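Local structure of aldose 1-epimerase (Escherichia coli, 3NRE) at residues F49-N61 with D79-W92. The protein probably interconverts the alpha and beta anomers of an aldose sugar, as a putative aldose 1-epimerase of the galactose mutarotase family. Residues are numbered along the deposited sequence; the frame is centred on the assembly and turned at random. Where two conformers were deposited one is given.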
ATOM      1  N   PHE A  49      -3.734   4.433   0.351  1.00 18.43           N
ATOM      2  CA  PHE A  49      -2.731   5.445   0.056  1.00 18.37           C
ATOM      3  C   PHE A  49      -1.525   4.831  -0.614  1.00 17.98           C
ATOM      4  O   PHE A  49      -1.264   3.635  -0.426  1.00 18.82           O
ATOM      5  CB  PHE A  49      -2.350   6.279   1.312  1.00 18.11           C
ATOM      6  CG  PHE A  49      -1.816   5.506   2.492  1.00 15.73           C
ATOM      7  CD1 PHE A  49      -0.482   5.164   2.573  1.00 17.38           C
ATOM      8  CD2 PHE A  49      -2.628   5.261   3.635  1.00 15.50           C
ATOM      9  CE1 PHE A  49       0.059   4.588   3.666  1.00 16.45           C
ATOM     10  CE2 PHE A  49      -2.095   4.607   4.726  1.00 18.05           C
ATOM     11  CZ  PHE A  49      -0.741   4.273   4.749  1.00 18.66           C
ATOM     12  N   PRO A  50      -0.793   5.628  -1.396  1.00 16.90           N
ATOM     13  CA  PRO A  50       0.349   5.137  -2.155  1.00 19.07           C
ATOM     14  C   PRO A  50       1.578   5.155  -1.296  1.00 18.03           C
ATOM     15  O   PRO A  50       1.674   5.939  -0.321  1.00 17.83           O
ATOM     16  CB  PRO A  50       0.491   6.159  -3.277  1.00 19.29           C
ATOM     17  CG  PRO A  50       0.007   7.449  -2.651  1.00 18.78           C
ATOM     18  CD  PRO A  50      -1.143   7.017  -1.761  1.00 17.74           C
ATOM     19  N   LEU A  51       2.495   4.244  -1.615  1.00 18.45           N
ATOM     20  CA  LEU A  51       3.773   4.157  -0.920  1.00 18.17           C
ATOM     21  C   LEU A  51       4.888   4.498  -1.922  1.00 20.34           C
ATOM     22  O   LEU A  51       5.119   3.739  -2.875  1.00 22.86           O
ATOM     23  CB  LEU A  51       3.941   2.704  -0.375  1.00 19.54           C
ATOM     24  CG  LEU A  51       2.731   2.159   0.433  1.00 19.35           C
ATOM     25  CD1 LEU A  51       2.932   0.685   0.817  1.00 18.94           C
ATOM     26  CD2 LEU A  51       2.429   3.006   1.661  1.00 19.26           C
ATOM     27  N   VAL A  52       5.522   5.652  -1.735  1.00 19.27           N
ATOM     28  CA  VAL A  52       6.611   6.118  -2.617  1.00 19.99           C
ATOM     29  C   VAL A  52       7.434   7.132  -1.830  1.00 19.11           C
ATOM     30  O   VAL A  52       6.879   8.021  -1.177  1.00 22.23           O
ATOM     31  CB  VAL A  52       6.005   6.745  -3.909  1.00 22.37           C
ATOM     32  CG1 VAL A  52       5.067   7.983  -3.584  1.00 21.47           C
ATOM     33  CG2 VAL A  52       7.101   7.180  -4.826  1.00 26.57           C
ATOM     34  N   PRO A  53       8.782   7.022  -1.840  1.00 20.60           N
ATOM     35  CA  PRO A  53       9.620   6.228  -2.737  1.00 23.02           C
ATOM     36  C   PRO A  53      10.055   4.869  -2.184  1.00 24.25           C
ATOM     37  O   PRO A  53      10.949   4.224  -2.740  1.00 26.06           O
ATOM     38  CB  PRO A  53      10.833   7.142  -2.911  1.00 23.85           C
ATOM     39  CG  PRO A  53      10.997   7.753  -1.554  1.00 22.95           C
ATOM     40  CD  PRO A  53       9.559   8.057  -1.158  1.00 21.19           C
ATOM     41  N   PHE A  54       9.435   4.425  -1.104  1.00 22.38           N
ATOM     42  CA  PHE A  54       9.501   3.022  -0.658  1.00 21.68           C
ATOM     43  C   PHE A  54       8.430   2.799   0.358  1.00 21.55           C
ATOM     44  O   PHE A  54       7.734   3.747   0.762  1.00 20.77           O
ATOM     45  CB  PHE A  54      10.882   2.640  -0.099  1.00 23.14           C
ATOM     46  CG  PHE A  54      11.334   3.484   1.036  1.00 22.72           C
ATOM     47  CD1 PHE A  54      11.034   3.146   2.326  1.00 22.17           C
ATOM     48  CD2 PHE A  54      12.160   4.567   0.821  1.00 24.78           C
ATOM     49  CE1 PHE A  54      11.496   3.914   3.380  1.00 27.86           C
ATOM     50  CE2 PHE A  54      12.625   5.343   1.871  1.00 24.92           C
ATOM     51  CZ  PHE A  54      12.286   5.019   3.159  1.00 22.05           C
ATOM     52  N   ALA A  55       8.214   1.550   0.726  1.00 20.70           N
ATOM     53  CA  ALA A  55       7.156   1.217   1.666  1.00 19.60           C
ATOM     54  C   ALA A  55       7.736   0.903   3.040  1.00 20.31           C
ATOM     55  O   ALA A  55       8.886   0.422   3.164  1.00 21.37           O
ATOM     56  CB  ALA A  55       6.391   0.005   1.183  1.00 22.01           C
ATOM     57  N   ASN A  56       6.932   1.138   4.073  1.00 18.18           N
ATOM     58  CA  ASN A  56       7.193   0.715   5.438  1.00 18.25           C
ATOM     59  C   ASN A  56       8.361   1.544   6.025  1.00 21.46           C
ATOM     60  O   ASN A  56       8.488   2.730   5.725  1.00 20.64           O
ATOM     61  CB  ASN A  56       7.334  -0.849   5.564  1.00 21.43           C
ATOM     62  CG  ASN A  56       6.850  -1.377   6.892  1.00 22.90           C
ATOM     63  OD1 ASN A  56       7.546  -1.231   7.894  1.00 25.36           O
ATOM     64  ND2 ASN A  56       5.642  -1.916   6.936  1.00 25.24           N
ATOM     65  N   ARG A  57       9.154   0.943   6.901  1.00 20.15           N
ATOM     66  CA  ARG A  57      10.156   1.641   7.689  1.00 18.43           C
ATOM     67  C   ARG A  57      11.548   1.093   7.380  1.00 20.15           C
ATOM     68  O   ARG A  57      11.659  -0.073   6.987  1.00 21.14           O
ATOM     69  CB  ARG A  57       9.894   1.318   9.159  1.00 19.14           C
ATOM     70  CG  ARG A  57       8.494   1.726   9.669  1.00 16.66           C
ATOM     71  CD  ARG A  57       8.181   1.224  11.030  1.00 19.91           C
ATOM     72  NE  ARG A  57       6.831   1.682  11.453  1.00 19.92           N
ATOM     73  CZ  ARG A  57       5.680   1.120  11.104  1.00 20.92           C
ATOM     74  NH1 ARG A  57       5.662   0.025  10.352  1.00 22.72           N
ATOM     75  NH2 ARG A  57       4.539   1.680  11.533  1.00 22.75           N
ATOM     76  N   VAL A  58      12.582   1.915   7.598  1.00 20.25           N
ATOM     77  CA  VAL A  58      13.983   1.476   7.509  1.00 18.93           C
ATOM     78  C   VAL A  58      14.521   1.512   8.949  1.00 20.68           C
ATOM     79  O   VAL A  58      14.632   2.592   9.536  1.00 20.77           O
ATOM     80  CB  VAL A  58      14.807   2.371   6.650  1.00 20.63           C
ATOM     81  CG1 VAL A  58      16.277   1.832   6.588  1.00 23.36           C
ATOM     82  CG2 VAL A  58      14.190   2.543   5.215  1.00 23.45           C
ATOM     83  N   SER A  59      14.762   0.330   9.530  1.00 18.64           N
ATOM     84  CA  SER A  59      15.109   0.295  10.963  1.00 19.90           C
ATOM     85  C   SER A  59      16.329   1.119  11.247  1.00 20.96           C
ATOM     86  O   SER A  59      17.360   1.032  10.538  1.00 22.08           O
ATOM     87  CB  SER A  59      15.172  -1.121  11.511  1.00 22.18           C
ATOM     88  OG  SER A  59      16.138  -1.833  10.817  1.00 26.29           O
ATOM     89  N   GLY A  60      16.202   1.965  12.269  1.00 20.18           N
ATOM     90  CA  GLY A  60      17.257   2.891  12.652  1.00 21.14           C
ATOM     91  C   GLY A  60      17.239   4.238  11.938  1.00 22.14           C
ATOM     92  O   GLY A  60      18.025   5.114  12.267  1.00 21.61           O
ATOM     93  N   ASN A  61      16.336   4.394  10.979  1.00 21.09           N
ATOM     94  CA  ASN A  61      16.215   5.621  10.165  1.00 21.09           C
ATOM     95  C   ASN A  61      17.548   5.959   9.496  1.00 23.64           C
ATOM     96  O   ASN A  61      17.937   7.113   9.395  1.00 22.28           O
ATOM     97  CB  ASN A  61      15.756   6.803  11.015  1.00 20.63           C
ATOM     98  CG  ASN A  61      14.282   6.798  11.309  1.00 22.21           C
ATOM     99  OD1 ASN A  61      13.469   6.358  10.485  1.00 20.96           O
ATOM    100  ND2 ASN A  61      13.922   7.345  12.477  1.00 22.37           N
ATOM    101  N   ASP A  79       5.040   7.964  15.039  1.00 22.37           N
ATOM    102  CA  ASP A  79       6.017   6.876  14.764  1.00 21.54           C
ATOM    103  C   ASP A  79       7.442   7.473  14.808  1.00 19.04           C
ATOM    104  O   ASP A  79       7.710   8.534  14.178  1.00 20.74           O
ATOM    105  CB  ASP A  79       5.710   6.219  13.430  1.00 20.08           C
ATOM    106  CG  ASP A  79       6.400   4.843  13.236  1.00 23.70           C
ATOM    107  OD1 ASP A  79       7.529   4.592  13.739  1.00 21.14           O
ATOM    108  OD2 ASP A  79       5.727   3.955  12.675  1.00 24.17           O
ATOM    109  N   ALA A  80       8.337   6.836  15.565  1.00 20.27           N
ATOM    110  CA  ALA A  80       9.751   7.199  15.594  1.00 21.75           C
ATOM    111  C   ALA A  80      10.446   6.976  14.258  1.00 20.23           C
ATOM    112  O   ALA A  80      11.442   7.649  13.936  1.00 21.78           O
ATOM    113  CB  ALA A  80      10.525   6.451  16.714  1.00 23.00           C
ATOM    114  N   HIS A  81       9.923   6.045  13.479  1.00 19.13           N
ATOM    115  CA  HIS A  81      10.509   5.776  12.174  1.00 18.16           C
ATOM    116  C   HIS A  81       9.801   6.512  11.067  1.00 18.53           C
ATOM    117  O   HIS A  81       8.577   6.524  11.024  1.00 17.80           O
ATOM    118  CB  HIS A  81      10.482   4.275  11.845  1.00 17.62           C
ATOM    119  CG  HIS A  81      11.528   3.512  12.574  1.00 18.58           C
ATOM    120  ND1 HIS A  81      11.356   3.076  13.874  1.00 18.92           N
ATOM    121  CD2 HIS A  81      12.806   3.215  12.235  1.00 18.83           C
ATOM    122  CE1 HIS A  81      12.485   2.525  14.286  1.00 23.81           C
ATOM    123  NE2 HIS A  81      13.364   2.558  13.301  1.00 20.12           N
ATOM    124  N   TYR A  82      10.607   7.071  10.177  1.00 19.83           N
ATOM    125  CA  TYR A  82      10.135   7.506   8.867  1.00 18.68           C
ATOM    126  C   TYR A  82       9.364   6.347   8.263  1.00 17.22           C
ATOM    127  O   TYR A  82       9.843   5.197   8.269  1.00 18.86           O
ATOM    128  CB  TYR A  82      11.321   7.891   8.013  1.00 19.73           C
ATOM    129  CG  TYR A  82      10.979   8.311   6.599  1.00 20.30           C
ATOM    130  CD1 TYR A  82      10.885   7.377   5.591  1.00 21.77           C
ATOM    131  CD2 TYR A  82      10.829   9.636   6.269  1.00 20.98           C
ATOM    132  CE1 TYR A  82      10.596   7.769   4.277  1.00 22.23           C
ATOM    133  CE2 TYR A  82      10.548  10.021   4.944  1.00 19.69           C
ATOM    134  CZ  TYR A  82      10.462   9.082   3.981  1.00 22.99           C
ATOM    135  OH  TYR A  82      10.244   9.455   2.645  1.00 22.82           O
ATOM    136  N   LEU A  83       8.153   6.636   7.780  1.00 16.68           N
ATOM    137  CA  LEU A  83       7.197   5.609   7.379  1.00 18.09           C
ATOM    138  C   LEU A  83       6.593   5.881   5.992  1.00 17.36           C
ATOM    139  O   LEU A  83       6.090   6.958   5.766  1.00 18.20           O
ATOM    140  CB  LEU A  83       6.111   5.588   8.475  1.00 21.74           C
ATOM    141  CG  LEU A  83       4.955   4.707   8.303  1.00 17.69           C
ATOM    142  CD1 LEU A  83       5.372   3.184   8.235  1.00 21.36           C
ATOM    143  CD2 LEU A  83       3.866   4.875   9.413  1.00 20.12           C
ATOM    144  N   HIS A  84       6.644   4.879   5.092  1.00 18.17           N
ATOM    145  CA  HIS A  84       5.839   4.847   3.840  1.00 18.07           C
ATOM    146  C   HIS A  84       6.147   5.967   2.871  1.00 19.39           C
ATOM    147  O   HIS A  84       5.325   6.237   1.989  1.00 20.84           O
ATOM    148  CB  HIS A  84       4.347   4.909   4.180  1.00 17.95           C
ATOM    149  CG  HIS A  84       3.835   3.693   4.869  1.00 17.20           C
ATOM    150  ND1 HIS A  84       4.318   2.429   4.610  1.00 17.64           N
ATOM    151  CD2 HIS A  84       2.838   3.541   5.770  1.00 18.69           C
ATOM    152  CE1 HIS A  84       3.656   1.558   5.339  1.00 19.96           C
ATOM    153  NE2 HIS A  84       2.749   2.202   6.059  1.00 18.71           N
ATOM    154  N   GLY A  85       7.332   6.571   2.977  1.00 18.27           N
ATOM    155  CA  GLY A  85       7.685   7.605   2.017  1.00 20.06           C
ATOM    156  C   GLY A  85       6.995   8.937   2.271  1.00 17.66           C
ATOM    157  O   GLY A  85       6.547   9.218   3.375  1.00 17.84           O
ATOM    158  N   ASP A  86       6.913   9.771   1.216  1.00 18.72           N
ATOM    159  CA  ASP A  86       6.327  11.112   1.341  1.00 17.84           C
ATOM    160  C   ASP A  86       5.023  11.299   0.586  1.00 17.45           C
ATOM    161  O   ASP A  86       4.323  12.255   0.834  1.00 19.30           O
ATOM    162  CB  ASP A  86       7.303  12.180   0.860  1.00 21.56           C
ATOM    163  CG  ASP A  86       8.746  11.820   1.175  1.00 24.84           C
ATOM    164  OD1 ASP A  86       9.150  11.877   2.392  1.00 21.86           O
ATOM    165  OD2 ASP A  86       9.449  11.451   0.181  1.00 23.60           O
ATOM    166  N   GLY A  87       4.758  10.457  -0.387  1.00 19.51           N
ATOM    167  CA  GLY A  87       3.593  10.657  -1.229  1.00 19.59           C
ATOM    168  C   GLY A  87       2.287  10.775  -0.469  1.00 19.50           C
ATOM    169  O   GLY A  87       1.476  11.694  -0.699  1.00 18.99           O
ATOM    170  N   TRP A  88       2.094   9.848   0.456  1.00 18.41           N
ATOM    171  CA  TRP A  88       0.880   9.829   1.263  1.00 18.52           C
ATOM    172  C   TRP A  88       0.634  11.074   2.113  1.00 18.94           C
ATOM    173  O   TRP A  88      -0.477  11.249   2.605  1.00 18.67           O
ATOM    174  CB  TRP A  88       0.824   8.559   2.137  1.00 17.05           C
ATOM    175  CG  TRP A  88       1.869   8.490   3.241  1.00 18.44           C
ATOM    176  CD1 TRP A  88       3.225   8.738   3.144  1.00 17.32           C
ATOM    177  CD2 TRP A  88       1.632   8.090   4.584  1.00 16.26           C
ATOM    178  NE1 TRP A  88       3.816   8.507   4.370  1.00 17.59           N
ATOM    179  CE2 TRP A  88       2.863   8.122   5.262  1.00 17.36           C
ATOM    180  CE3 TRP A  88       0.500   7.654   5.269  1.00 17.23           C
ATOM    181  CZ2 TRP A  88       2.988   7.747   6.593  1.00 15.32           C
ATOM    182  CZ3 TRP A  88       0.613   7.295   6.594  1.00 18.09           C
ATOM    183  CH2 TRP A  88       1.842   7.360   7.261  1.00 18.67           C
ATOM    184  N   LEU A  89       1.669  11.898   2.354  1.00 17.66           N
ATOM    185  CA  LEU A  89       1.594  13.082   3.156  1.00 19.21           C
ATOM    186  C   LEU A  89       1.576  14.390   2.332  1.00 20.10           C
ATOM    187  O   LEU A  89       1.456  15.476   2.896  1.00 23.37           O
ATOM    188  CB  LEU A  89       2.780  13.140   4.119  1.00 19.64           C
ATOM    189  CG  LEU A  89       2.927  11.928   5.037  1.00 20.91           C
ATOM    190  CD1 LEU A  89       4.193  12.110   5.893  1.00 19.30           C
ATOM    191  CD2 LEU A  89       1.704  11.800   5.887  1.00 22.24           C
ATOM    192  N   GLY A  90       1.793  14.278   1.051  1.00 21.07           N
ATOM    193  CA  GLY A  90       1.958  15.473   0.179  1.00 20.94           C
ATOM    194  C   GLY A  90       0.698  15.842  -0.560  1.00 23.88           C
ATOM    195  O   GLY A  90      -0.272  15.056  -0.638  1.00 21.83           O
ATOM    196  N   GLU A  91       0.677  17.046  -1.084  1.00 22.17           N
ATOM    197  CA  GLU A  91      -0.447  17.474  -1.897  0.50 23.08           C
ATOM    198  C   GLU A  91      -0.128  17.264  -3.382  1.00 22.97           C
ATOM    199  O   GLU A  91       0.905  17.737  -3.878  1.00 25.54           O
ATOM    200  CB  GLU A  91      -0.785  18.934  -1.624  0.50 26.33           C
ATOM    201  CG  GLU A  91      -1.365  19.201  -0.245  0.50 27.31           C
ATOM    202  CD  GLU A  91      -1.950  20.599  -0.170  0.50 32.25           C
ATOM    203  OE1 GLU A  91      -3.055  20.805  -0.725  0.50 25.37           O
ATOM    204  OE2 GLU A  91      -1.289  21.485   0.418  0.50 38.09           O
ATOM    205  N   TRP A  92      -1.002  16.545  -4.086  1.00 20.75           N
ATOM    206  CA  TRP A  92      -0.767  16.179  -5.481  1.00 20.34           C
ATOM    207  C   TRP A  92      -1.521  17.139  -6.385  1.00 22.85           C
ATOM    208  O   TRP A  92      -2.438  17.863  -5.922  1.00 23.93           O
ATOM    209  CB  TRP A  92      -1.240  14.755  -5.730  1.00 19.76           C
ATOM    210  CG  TRP A  92      -0.495  13.678  -4.953  1.00 18.46           C
ATOM    211  CD1 TRP A  92      -0.289  13.617  -3.589  1.00 19.18           C
ATOM    212  CD2 TRP A  92       0.137  12.502  -5.507  1.00 19.89           C
ATOM    213  NE1 TRP A  92       0.407  12.475  -3.275  1.00 18.68           N
ATOM    214  CE2 TRP A  92       0.701  11.785  -4.426  1.00 20.22           C
ATOM    215  CE3 TRP A  92       0.290  11.986  -6.805  1.00 19.44           C
ATOM    216  CZ2 TRP A  92       1.373  10.586  -4.609  1.00 23.15           C
ATOM    217  CZ3 TRP A  92       0.982  10.838  -6.987  1.00 22.22           C
ATOM    218  CH2 TRP A  92       1.489  10.110  -5.871  1.00 21.77           C
TER
HETATM  219  O   HOH W   1       3.839   7.459   0.109  1.00 20.09           O
HETATM  220  O   HOH W   2      12.319   4.520   8.613  1.00 21.82           O
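R57 meets D79 side-on: NE and NH2 both donate to the one oxygen OD2, each at 2.8 Å, and guanidinium and carboxylate lie nearly coplanar, 30° apart. CG stands beside the backbone N and the chain runs extended to NE, which carries the guanidinium over L83, whose CD1 sits 3.5 Å from R57 CZ, above the centre of one face. D79 OD1 turns back to the H81 amide in an Asx turn, so both carboxylate oxygens are engaged. A leucine in place of R57 would probably leave the buried D79 carboxylate without its countercharge and L83 CD1 without the flat group it covers.

H84 is held by N56 through two bonds: its backbone N donates almost straight to N56 O (2.9 Å, 176°), while N56 N donates to ring atom ND1. With ND1 accepting, the proton of this imidazole probably resides on NE2. L51 CD2 lies over a face of the same ring in a CH-pi contact, and F49 presents its edge to H84 CD2 while stacking, offset, on the six-membered ring of W88 (planes 24° apart). Farther along, the H81 ring takes the G60 amide in its own plane at NE2 (3.1 Å), and the N61 amide spans A80 O and Y82 N.

H84 NE2, R57 NH1 and N56 ND2 all bond PEG molecules, probably from the crystallisation liquor. Polar groups fixed from behind and turned to a common pocket are consistent with the sugar site of a mutarotase, where the salt bridge and the N56–H84 pair would hold the guanidinium and imidazole in place.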